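PDB 2VWA: early transcribed membrane protein 13 from Plasmodium falciparum, which is essential for development of the malaria parasite in the liver and, through its soluble domain, binds the lipid phosphatidylethanolamine. Local coordinates for residues P9-K14 against F60-Q65; N16-I21 against S71-Q76; I30-I35 against M82-H87. One frame throughout, in Å; residues are numbered along the deposited sequence.

Interaction 1: residues P9-K14 against F60-Q65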
loop_
_atom_site.group_PDB
_atom_site.type_symbol
_atom_site.label_atom_id
_atom_site.label_comp_id
_atom_site.label_asym_id
_atom_site.label_seq_id
_atom_site.Cartn_x
_atom_site.Cartn_y
_atom_site.Cartn_z
ATOM N N PRO A 9 -13.497 -3.705 5.747
ATOM C CA PRO A 9 -13.475 -2.269 6.014
ATOM C C PRO A 9 -12.178 -1.880 6.719
ATOM O O PRO A 9 -11.473 -2.731 7.239
ATOM C CB PRO A 9 -14.665 -2.059 6.962
ATOM C CG PRO A 9 -15.450 -3.318 6.914
ATOM C CD PRO A 9 -14.508 -4.404 6.562
ATOM N N ILE A 10 -11.885 -0.589 6.723
ATOM C CA ILE A 10 -10.711 -0.050 7.377
ATOM C C ILE A 10 -10.981 0.078 8.871
ATOM O O ILE A 10 -12.066 0.538 9.276
ATOM C CB ILE A 10 -10.349 1.313 6.767
ATOM C CG1 ILE A 10 -9.710 1.105 5.396
ATOM C CG2 ILE A 10 -9.419 2.111 7.683
ATOM C CD1 ILE A 10 -9.644 2.371 4.569
ATOM N N ILE A 11 -10.001 -0.337 9.680
ATOM C CA ILE A 11 -10.089 -0.232 11.145
ATOM C C ILE A 11 -9.075 0.770 11.679
ATOM O O ILE A 11 -8.045 1.000 11.068
ATOM C CB ILE A 11 -9.985 -1.615 11.844
ATOM C CG1 ILE A 11 -8.599 -2.239 11.676
ATOM C CG2 ILE A 11 -11.010 -2.587 11.258
ATOM C CD1 ILE A 11 -8.430 -3.600 12.394
ATOM N N GLU A 12 -9.388 1.404 12.797
ATOM C CA GLU A 12 -8.455 2.340 13.425
ATOM C C GLU A 12 -7.261 1.515 13.969
ATOM O O GLU A 12 -7.463 0.521 14.671
ATOM C CB GLU A 12 -9.170 3.108 14.549
ATOM C CG GLU A 12 -8.463 4.381 15.056
ATOM C CD GLU A 12 -8.857 4.757 16.513
ATOM O OE1 GLU A 12 -8.744 5.954 16.888
ATOM O OE2 GLU A 12 -9.269 3.856 17.299
ATOM N N ASN A 13 -6.038 1.895 13.600
ATOM C CA ASN A 13 -4.841 1.322 14.206
ATOM C C ASN A 13 -4.720 1.966 15.565
ATOM O O ASN A 13 -4.635 3.193 15.657
ATOM C CB ASN A 13 -3.586 1.624 13.373
ATOM C CG ASN A 13 -2.358 0.791 13.804
ATOM O OD1 ASN A 13 -2.044 0.685 14.989
ATOM N ND2 ASN A 13 -1.666 0.205 12.829
ATOM N N LYS A 14 -4.735 1.145 16.614
ATOM C CA LYS A 14 -4.611 1.649 17.982
ATOM C C LYS A 14 -3.271 1.295 18.634
ATOM O O LYS A 14 -3.032 1.606 19.806
ATOM C CB LYS A 14 -5.750 1.127 18.848
ATOM C CG LYS A 14 -6.999 1.957 18.781
ATOM C CD LYS A 14 -8.188 1.108 19.203
ATOM C CE LYS A 14 -9.451 1.942 19.271
ATOM N NZ LYS A 14 -10.623 1.151 18.794
ATOM N N PHE A 60 -4.648 -1.851 1.764
ATOM C CA PHE A 60 -3.443 -2.619 1.443
ATOM C C PHE A 60 -2.431 -2.712 2.586
ATOM O O PHE A 60 -1.865 -3.775 2.833
ATOM C CB PHE A 60 -2.749 -2.062 0.197
ATOM C CG PHE A 60 -2.507 -3.093 -0.821
ATOM C CD1 PHE A 60 -1.379 -3.901 -0.748
ATOM C CD2 PHE A 60 -3.441 -3.319 -1.827
ATOM C CE1 PHE A 60 -1.176 -4.909 -1.691
ATOM C CE2 PHE A 60 -3.237 -4.329 -2.764
ATOM C CZ PHE A 60 -2.114 -5.125 -2.691
ATOM N N VAL A 61 -2.212 -1.597 3.268
ATOM C CA VAL A 61 -1.273 -1.558 4.373
ATOM C C VAL A 61 -1.840 -2.362 5.559
ATOM O O VAL A 61 -1.095 -3.041 6.271
ATOM C CB VAL A 61 -0.903 -0.077 4.777
ATOM C CG1 VAL A 61 -0.121 -0.039 6.074
ATOM C CG2 VAL A 61 -0.105 0.611 3.659
ATOM N N GLN A 62 -3.156 -2.298 5.743
ATOM C CA GLN A 62 -3.803 -3.034 6.814
ATOM C C GLN A 62 -3.811 -4.545 6.593
ATOM O O GLN A 62 -3.576 -5.299 7.535
ATOM C CB GLN A 62 -5.198 -2.478 7.123
ATOM C CG GLN A 62 -5.085 -1.162 7.898
ATOM C CD GLN A 62 -6.385 -0.599 8.442
ATOM O OE1 GLN A 62 -6.383 0.495 9.023
ATOM N NE2 GLN A 62 -7.500 -1.332 8.267
ATOM N N GLY A 63 -4.049 -4.961 5.347
ATOM C CA GLY A 63 -4.112 -6.369 4.988
ATOM C C GLY A 63 -2.740 -6.964 5.136
ATOM O O GLY A 63 -2.547 -8.052 5.702
ATOM N N LEU A 64 -1.763 -6.207 4.681
ATOM C CA LEU A 64 -0.399 -6.668 4.656
ATOM C C LEU A 64 0.121 -6.804 6.063
ATOM O O LEU A 64 0.857 -7.739 6.352
ATOM C CB LEU A 64 0.434 -5.709 3.839
ATOM C CG LEU A 64 1.423 -6.283 2.851
ATOM C CD1 LEU A 64 1.049 -7.712 2.328
ATOM C CD2 LEU A 64 1.517 -5.259 1.731
ATOM N N GLN A 65 -0.299 -5.917 6.956
ATOM C CA GLN A 65 0.053 -6.073 8.368
ATOM C C GLN A 65 -0.476 -7.373 8.970
ATOM O O GLN A 65 0.291 -8.095 9.625
ATOM C CB GLN A 65 -0.377 -4.870 9.208
ATOM C CG GLN A 65 0.525 -3.684 9.073
ATOM C CD GLN A 65 -0.026 -2.446 9.734
ATOM O OE1 GLN A 65 0.095 -2.271 10.936
ATOM N NE2 GLN A 65 -0.616 -1.562 8.944
#

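Interaction 2: residues N16-I21 against S71-Q76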
loop_
_atom_site.group_PDB
_atom_site.type_symbol
_atom_site.label_atom_id
_atom_site.label_comp_id
_atom_site.label_asym_id
_atom_site.label_seq_id
_atom_site.Cartn_x
_atom_site.Cartn_y
_atom_site.Cartn_z
ATOM N N ASN A 16 0.285 2.226 19.381
ATOM C CA ASN A 16 1.271 3.332 19.380
ATOM C C ASN A 16 2.724 2.967 19.692
ATOM O O ASN A 16 3.509 3.837 20.026
ATOM C CB ASN A 16 0.820 4.549 20.209
ATOM C CG ASN A 16 -0.633 4.962 19.910
ATOM O OD1 ASN A 16 -1.579 4.213 20.193
ATOM N ND2 ASN A 16 -0.808 6.152 19.339
ATOM N N VAL A 17 3.080 1.699 19.525
ATOM C CA VAL A 17 4.454 1.238 19.728
ATOM C C VAL A 17 5.140 0.907 18.385
ATOM O O VAL A 17 4.845 -0.125 17.776
ATOM C CB VAL A 17 4.486 -0.019 20.631
ATOM C CG1 VAL A 17 5.924 -0.458 20.901
ATOM C CG2 VAL A 17 3.768 0.273 21.954
ATOM N N ASP A 18 6.030 1.787 17.932
ATOM C CA ASP A 18 6.704 1.637 16.643
ATOM C C ASP A 18 7.502 0.326 16.524
ATOM O O ASP A 18 8.112 -0.128 17.516
ATOM C CB ASP A 18 7.709 2.779 16.413
ATOM C CG ASP A 18 7.064 4.149 16.263
ATOM O OD1 ASP A 18 5.840 4.246 16.028
ATOM O OD2 ASP A 18 7.813 5.155 16.365
ATOM N N VAL A 19 7.507 -0.268 15.320
ATOM C CA VAL A 19 8.515 -1.283 15.004
ATOM C C VAL A 19 9.810 -0.532 14.647
ATOM O O VAL A 19 9.779 0.673 14.414
ATOM C CB VAL A 19 8.102 -2.204 13.818
ATOM C CG1 VAL A 19 6.797 -2.935 14.097
ATOM C CG2 VAL A 19 8.078 -1.390 12.445
ATOM N N SER A 20 10.942 -1.226 14.606
ATOM C CA SER A 20 12.209 -0.578 14.255
ATOM C C SER A 20 12.240 -0.038 12.821
ATOM O O SER A 20 11.501 -0.505 11.947
ATOM C CB SER A 20 13.367 -1.566 14.411
ATOM O OG SER A 20 13.249 -2.608 13.463
ATOM N N ILE A 21 13.116 0.920 12.572
ATOM C CA ILE A 21 13.296 1.445 11.224
ATOM C C ILE A 21 13.615 0.345 10.172
ATOM O O ILE A 21 13.029 0.347 9.083
ATOM C CB ILE A 21 14.334 2.604 11.204
ATOM C CG1 ILE A 21 13.759 3.818 11.975
ATOM C CG2 ILE A 21 14.688 3.007 9.765
ATOM C CD1 ILE A 21 14.682 5.121 11.996
ATOM N N SER A 71 2.774 -5.527 13.347
ATOM C CA SER A 71 1.887 -4.455 13.708
ATOM C C SER A 71 2.634 -3.127 13.772
ATOM O O SER A 71 3.316 -2.823 14.762
ATOM C CB SER A 71 1.158 -4.760 15.022
ATOM O OG SER A 71 0.450 -3.605 15.455
ATOM N N LEU A 72 2.491 -2.347 12.703
ATOM C CA LEU A 72 2.995 -0.980 12.636
ATOM C C LEU A 72 2.259 -0.162 13.650
ATOM O O LEU A 72 1.153 -0.522 14.042
ATOM C CB LEU A 72 2.740 -0.397 11.249
ATOM C CG LEU A 72 3.881 -0.448 10.217
ATOM C CD1 LEU A 72 4.767 -1.655 10.338
ATOM C CD2 LEU A 72 3.394 -0.275 8.759
ATOM N N SER A 73 2.872 0.926 14.099
ATOM C CA SER A 73 2.117 1.916 14.851
ATOM C C SER A 73 1.237 2.781 13.936
ATOM O O SER A 73 1.461 2.830 12.715
ATOM C CB SER A 73 3.063 2.787 15.655
ATOM O OG SER A 73 3.828 3.583 14.797
ATOM N N LYS A 74 0.241 3.458 14.527
ATOM C CA LYS A 74 -0.681 4.304 13.766
ATOM C C LYS A 74 0.130 5.273 12.933
ATOM O O LYS A 74 -0.103 5.415 11.719
ATOM C CB LYS A 74 -1.635 5.085 14.679
ATOM C CG LYS A 74 -2.883 5.639 13.949
ATOM C CD LYS A 74 -3.488 6.879 14.630
ATOM C CE LYS A 74 -4.630 6.542 15.621
ATOM N NZ LYS A 74 -4.189 5.893 16.919
ATOM N N TYR A 75 1.111 5.906 13.572
ATOM C CA TYR A 75 1.968 6.855 12.872
ATOM C C TYR A 75 2.750 6.178 11.729
ATOM O O TYR A 75 2.951 6.788 10.666
ATOM C CB TYR A 75 2.879 7.621 13.858
ATOM C CG TYR A 75 4.156 8.193 13.266
ATOM C CD1 TYR A 75 4.241 9.522 12.817
ATOM C CD2 TYR A 75 5.301 7.405 13.188
ATOM C CE1 TYR A 75 5.452 10.020 12.282
ATOM C CE2 TYR A 75 6.480 7.882 12.663
ATOM C CZ TYR A 75 6.551 9.161 12.211
ATOM O OH TYR A 75 7.771 9.546 11.712
ATOM N N GLN A 76 3.160 4.921 11.931
ATOM C CA GLN A 76 3.928 4.221 10.920
ATOM C C GLN A 76 3.043 3.788 9.776
ATOM O O GLN A 76 3.483 3.744 8.653
ATOM C CB GLN A 76 4.646 3.014 11.499
ATOM C CG GLN A 76 6.056 3.312 11.943
ATOM C CD GLN A 76 6.614 2.261 12.875
ATOM O OE1 GLN A 76 5.867 1.553 13.537
ATOM N NE2 GLN A 76 7.928 2.148 12.925
#

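Interaction 3: residues I30-I35 against M82-H87. With PTY (phosphatidylethanolamine), chain G.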
loop_
_atom_site.group_PDB
_atom_site.type_symbol
_atom_site.label_atom_id
_atom_site.label_comp_id
_atom_site.label_asym_id
_atom_site.label_seq_id
_atom_site.Cartn_x
_atom_site.Cartn_y
_atom_site.Cartn_z
ATOM N N ILE A 30 8.328 -4.364 0.716
ATOM C CA ILE A 30 7.437 -5.463 0.378
ATOM C C ILE A 30 6.053 -4.924 -0.054
ATOM O O ILE A 30 5.547 -5.345 -1.104
ATOM C CB ILE A 30 7.297 -6.446 1.578
ATOM C CG1 ILE A 30 8.651 -7.119 1.868
ATOM C CG2 ILE A 30 6.187 -7.468 1.306
ATOM C CD1 ILE A 30 8.717 -7.952 3.171
ATOM N N ALA A 31 5.475 -4.006 0.740
ATOM C CA ALA A 31 4.189 -3.348 0.427
ATOM C C ALA A 31 4.229 -2.635 -0.923
ATOM O O ALA A 31 3.247 -2.687 -1.689
ATOM C CB ALA A 31 3.761 -2.362 1.551
ATOM N N ARG A 32 5.383 -2.013 -1.221
ATOM C CA ARG A 32 5.600 -1.379 -2.533
ATOM C C ARG A 32 5.422 -2.331 -3.692
ATOM O O ARG A 32 4.639 -2.061 -4.604
ATOM C CB ARG A 32 6.970 -0.707 -2.626
ATOM C CG ARG A 32 6.986 0.693 -2.062
ATOM C CD ARG A 32 8.316 1.372 -2.370
ATOM N NE ARG A 32 8.532 2.443 -1.425
ATOM C CZ ARG A 32 9.718 2.889 -1.037
ATOM N NH1 ARG A 32 10.818 2.361 -1.536
ATOM N NH2 ARG A 32 9.794 3.883 -0.154
ATOM N N LEU A 33 6.150 -3.453 -3.674
ATOM C CA LEU A 33 6.073 -4.387 -4.805
ATOM C C LEU A 33 4.722 -5.060 -4.843
ATOM O O LEU A 33 4.213 -5.391 -5.895
ATOM C CB LEU A 33 7.198 -5.433 -4.778
ATOM C CG LEU A 33 8.592 -4.805 -4.974
ATOM C CD1 LEU A 33 9.681 -5.757 -4.481
ATOM C CD2 LEU A 33 8.842 -4.381 -6.441
ATOM N N SER A 34 4.117 -5.237 -3.692
ATOM C CA SER A 34 2.895 -5.999 -3.650
ATOM C C SER A 34 1.708 -5.234 -4.251
ATOM O O SER A 34 0.879 -5.799 -4.950
ATOM C CB SER A 34 2.652 -6.488 -2.224
ATOM O OG SER A 34 1.299 -6.841 -2.021
ATOM N N ILE A 35 1.639 -3.942 -3.996
ATOM C CA ILE A 35 0.543 -3.153 -4.492
ATOM C C ILE A 35 0.861 -2.770 -5.943
ATOM O O ILE A 35 -0.031 -2.509 -6.741
ATOM C CB ILE A 35 0.274 -1.898 -3.572
ATOM C CG1 ILE A 35 -1.147 -1.377 -3.758
ATOM C CG2 ILE A 35 1.315 -0.776 -3.786
ATOM C CD1 ILE A 35 -1.471 -0.172 -2.851
HETATM N N MSE A 82 1.272 7.025 2.802
HETATM C CA MSE A 82 1.892 8.109 2.032
HETATM C C MSE A 82 2.986 7.585 1.078
HETATM O O MSE A 82 3.093 8.032 -0.068
HETATM C CB MSE A 82 2.436 9.199 2.965
HETATM C CG MSE A 82 1.349 10.038 3.643
HETATM SE SE MSE A 82 0.007 10.694 2.320
HETATM C CE MSE A 82 1.237 11.761 1.172
ATOM N N ASP A 83 3.772 6.623 1.554
ATOM C CA ASP A 83 4.852 6.068 0.770
ATOM C C ASP A 83 4.310 5.292 -0.425
ATOM O O ASP A 83 4.759 5.463 -1.533
ATOM C CB ASP A 83 5.742 5.194 1.654
ATOM C CG ASP A 83 7.000 4.736 0.948
ATOM O OD1 ASP A 83 6.908 3.959 -0.041
ATOM O OD2 ASP A 83 8.104 5.148 1.378
ATOM N N LEU A 84 3.324 4.449 -0.187
ATOM C CA LEU A 84 2.649 3.736 -1.276
ATOM C C LEU A 84 2.040 4.660 -2.316
ATOM O O LEU A 84 2.103 4.368 -3.498
ATOM C CB LEU A 84 1.587 2.773 -0.723
ATOM C CG LEU A 84 2.067 1.331 -0.557
ATOM C CD1 LEU A 84 3.483 1.227 -0.038
ATOM C CD2 LEU A 84 1.107 0.581 0.324
ATOM N N LYS A 85 1.484 5.780 -1.887
ATOM C CA LYS A 85 1.025 6.804 -2.816
ATOM C C LYS A 85 2.115 7.295 -3.756
ATOM O O LYS A 85 1.924 7.311 -4.969
ATOM C CB LYS A 85 0.417 7.985 -2.066
ATOM C CG LYS A 85 -0.220 9.039 -2.977
ATOM C CD LYS A 85 -0.932 10.068 -2.160
ATOM C CE LYS A 85 -1.251 11.281 -2.998
ATOM N NZ LYS A 85 -1.460 12.462 -2.116
ATOM N N TYR A 86 3.254 7.676 -3.208
ATOM C CA TYR A 86 4.321 8.187 -3.990
ATOM C C TYR A 86 4.771 7.105 -4.999
ATOM O O TYR A 86 4.979 7.398 -6.198
ATOM C CB TYR A 86 5.481 8.659 -3.081
ATOM C CG TYR A 86 6.586 9.437 -3.797
ATOM C CD1 TYR A 86 7.929 9.057 -3.689
ATOM C CD2 TYR A 86 6.278 10.542 -4.610
ATOM C CE1 TYR A 86 8.957 9.780 -4.350
ATOM C CE2 TYR A 86 7.277 11.276 -5.274
ATOM C CZ TYR A 86 8.611 10.885 -5.151
ATOM O OH TYR A 86 9.578 11.613 -5.837
ATOM N N HIS A 87 4.897 5.871 -4.517
ATOM C CA HIS A 87 5.321 4.785 -5.332
ATOM C C HIS A 87 4.319 4.555 -6.477
ATOM O O HIS A 87 4.715 4.491 -7.639
ATOM C CB HIS A 87 5.483 3.522 -4.476
ATOM C CG HIS A 87 5.973 2.331 -5.240
ATOM N ND1 HIS A 87 7.272 2.218 -5.691
ATOM C CD2 HIS A 87 5.339 1.199 -5.629
ATOM C CE1 HIS A 87 7.421 1.066 -6.317
ATOM N NE2 HIS A 87 6.265 0.425 -6.294
HETATM C C1 PTY G . 10.119 -2.445 -12.412
HETATM C C2 PTY G . 6.639 -4.023 -17.312
HETATM C C3 PTY G . 5.689 -3.954 -16.119
HETATM O O4 PTY G . 10.806 -1.893 -11.290
HETATM C C5 PTY G . 8.363 -1.936 -14.098
HETATM C C6 PTY G . 8.863 -1.626 -12.689
HETATM O O7 PTY G . 9.156 -0.230 -12.556
HETATM C C8 PTY G . 8.111 0.560 -11.897
HETATM O O10 PTY G . 6.942 0.410 -12.219
HETATM C C11 PTY G . 8.463 1.577 -10.830
HETATM C C12 PTY G . 9.450 2.600 -11.393
HETATM C C13 PTY G . 9.503 3.894 -10.584
HETATM C C14 PTY G . 10.287 3.741 -9.284
HETATM C C15 PTY G . 11.694 4.327 -9.384
HETATM C C16 PTY G . 12.604 3.787 -8.282
HETATM C C17 PTY G . 12.482 4.643 -7.023
HETATM C C18 PTY G . 13.331 4.109 -5.875
HETATM C C19 PTY G . 13.549 5.191 -4.823
HETATM C C20 PTY G . 12.787 4.878 -3.537
HETATM C C21 PTY G . 11.617 5.830 -3.309
HETATM C C22 PTY G . 12.070 7.141 -2.669
HETATM C C23 PTY G . 11.644 7.257 -1.208
HETATM C C24 PTY G . 10.396 8.125 -1.041
HETATM C C25 PTY G . 9.696 7.751 0.260
HETATM C C26 PTY G . 8.282 8.314 0.369
HETATM C C27 PTY G . 7.823 8.193 1.814
HETATM C C28 PTY G . 6.783 9.229 2.212
HETATM C C29 PTY G . 6.172 8.840 3.544
HETATM C C30 PTY G . 12.171 -1.398 -11.412
HETATM C C31 PTY G . 12.457 -0.076 -12.094
HETATM O O30 PTY G . 13.079 -2.071 -10.951
HETATM C C32 PTY G . 12.899 0.975 -11.080
HETATM C C33 PTY G . 13.595 2.140 -11.780
HETATM C C34 PTY G . 14.897 2.528 -11.077
HETATM C C35 PTY G . 15.360 3.915 -11.522
HETATM C C36 PTY G . 16.852 3.914 -11.850
HETATM C C37 PTY G . 17.653 4.684 -10.806
HETATM C C38 PTY G . 19.047 4.088 -10.637
HETATM C C39 PTY G . 19.217 3.426 -9.270
HETATM C C40 PTY G . 20.288 4.130 -8.433
HETATM C C41 PTY G . 20.099 3.862 -6.941
HETATM C C42 PTY G . 19.745 5.139 -6.181
HETATM C C43 PTY G . 20.238 5.080 -4.737
HETATM C C44 PTY G . 19.154 5.508 -3.766
HETATM P P1 PTY G . 7.165 -4.323 -13.915
HETATM O O11 PTY G . 6.147 -4.819 -15.073
HETATM O O12 PTY G . 6.567 -4.701 -12.578
HETATM O O13 PTY G . 8.550 -4.825 -14.263
HETATM O O14 PTY G . 7.158 -2.705 -14.035
HETATM N N1 PTY G . 5.977 -4.694 -18.415
#

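Interaction 1: residues P9-K14 against F60-Q65
Ile10, Ile11 and Asn13 of an extended, non-helical stretch lie against Gln62 and Gln65, one turn apart on helix 54-67. Phe60, at the start of 60-65, faces instead onto Ser34 and Ile35 of helix 21-41, while the Val61 side chain packs on helix 74-99. Gln62 carries most of the contact. Its chain is extended beyond CG and crosses Ile10 at about a right angle, and Ile10 CG2 and Ile11 CG1 both lie against its amide end. The amide is probably turned over in the model; turned back, it may hydrogen bond to both backbone polar atoms of Ile11. As modelled, Gln62 NE2 is 3.0 Å from Ile11 N, and Gln62 OE1 is 2.7 Å from Ile11 O. In this all-helical domain the leader to helix 21-41 thus runs over the outside of helix 54-67, a surface contact at some distance from the lipid. At Gln65 the amide bends back onto its own helix, where Gln65 NE2 donates to Val61 O at 3.1 Å. That carbonyl also receives Gln65 N, and the two donors reach it from opposite faces of its plane. Gln65 OE1 is 3.6 Å from Asn13 ND2, and the two amides are nearly coplanar, 27° apart. Their polar ends have outside partners: Gln65 OE1 accepts from Leu72 N, and Asn13 ND2 bonds to Glu77 OE1 and Leu72 O. Asn13 OD1 accepts from Asn15 N in an Asx turn.

Interaction 2: residues N16-I21 against S71-Q76
Gln76 reaches from the first turn of helix 74-99 to Asp18 and Val19, its CB directed at the facing loop. Beyond CB, CG passes 4.2 Å from Asp18 OD1, and CD lies 3.7 Å from Asp18 CB. At the tip, the amide pairs with both backbone polar groups of Val19. Gln76 OE1 accepts from Val19 N at 3.0 Å on a lone pair in its carbonyl plane, and Gln76 NE2 donates to Val19 O at 2.8 Å, with the acceptor close to the amide plane. Gln76 OE1 also takes an almost straight bond (175°) from Ser73 N at 3.1 Å. Three hydrogen bonds therefore fix the rotation of the amide. Ser73 OG in turn accepts from Gln76 N, completing a capping box at the helix N terminus. The same hydroxyl donates to Asp18 OD1, although the modelled 2.5 Å is very short and its exact length doubtful. Beside the amide, Val19 CG2 meets Leu72 CD1 at 3.9 Å. The chain has no strands; the loop, which leads into helix 21-41, lies across the start of helix 74-99, with Tyr24 of helix 21-41 against Val19 and Gln76.

Interaction 3: residues I30-I35 against M82-H87
The guanidinium of Arg32 meets the carboxylate of Asp83 at its edge and carbon C21 of the bound phosphatidylethanolamine over one face, while the aliphatic part of Arg32 lies on a face of the His87 ring. Here helix 21-41 and helix 74-99 pack together in the buried centre of the all-helical domain, their local axes 9.9 Å apart at a crossing angle of -47°, beside the lipid pocket to which Arg32, Met82, Asp83 and Tyr86 belong. Arg32 grips Asp83 side-on: NE donates to OD1 at 2.6 Å, and NH2 donates to OD2 at 2.6 Å. Each oxygen uses its syn lone pair, and the two flat groups are only 11° from coplanar, which fixes the rotation of both. This pairing would offset opposite charges right next to a hydrocarbon chain. Arg32 NH1 is 3.8 Å from lipid C20, and farther along the same acyl chain Tyr86 CD1 lies 3.7 Å from lipid C24. The chain ends near Met82, a selenomethionine here, whose CB is 3.8 Å from lipid C29. His87 CG is anti to the backbone N (chi1 -178°), which carries it out toward helix 21-41. Arg32 CG sits over the ring in a CH-pi contact, 3.9 Å from the centroid and offset toward the rim; His87 NE2 has its hydrogen bond with Gln36 OE1, on the next turn of the arginine's helix. Behind the polar pair the packing is aliphatic. Leu84 wedges between Ala31 and Ile35, with Ile35 CG2 against Leu84 CG, and Val61 and Leu64 of helix 54-67 close over this side. Leu84 CD1 comes to 3.9 Å from Ala31 CB.

Overall arrangement
From the N terminus, the extended leader first meets helix 54-67 in interaction 1, closing a loop of 45 residues. It then meets the start of helix 74-99 in interaction 2, across 49 intervening residues, and helix 21-41 crosses the middle of that last helix in interaction 3, across 46. Partners come in the same order on both sides, so every pair of contacts crosses along the chain and none nests. Interactions 1 and 2 adjoin, and Lys74 NZ bonds to Asn13 O at their junction. Interactions 1 and 3 touch where Phe60, Val61 and Leu64 fill in between the two longer helices. The centres of interactions 2 and 3 lie about 17 Å apart, without touching, both on helix 74-99.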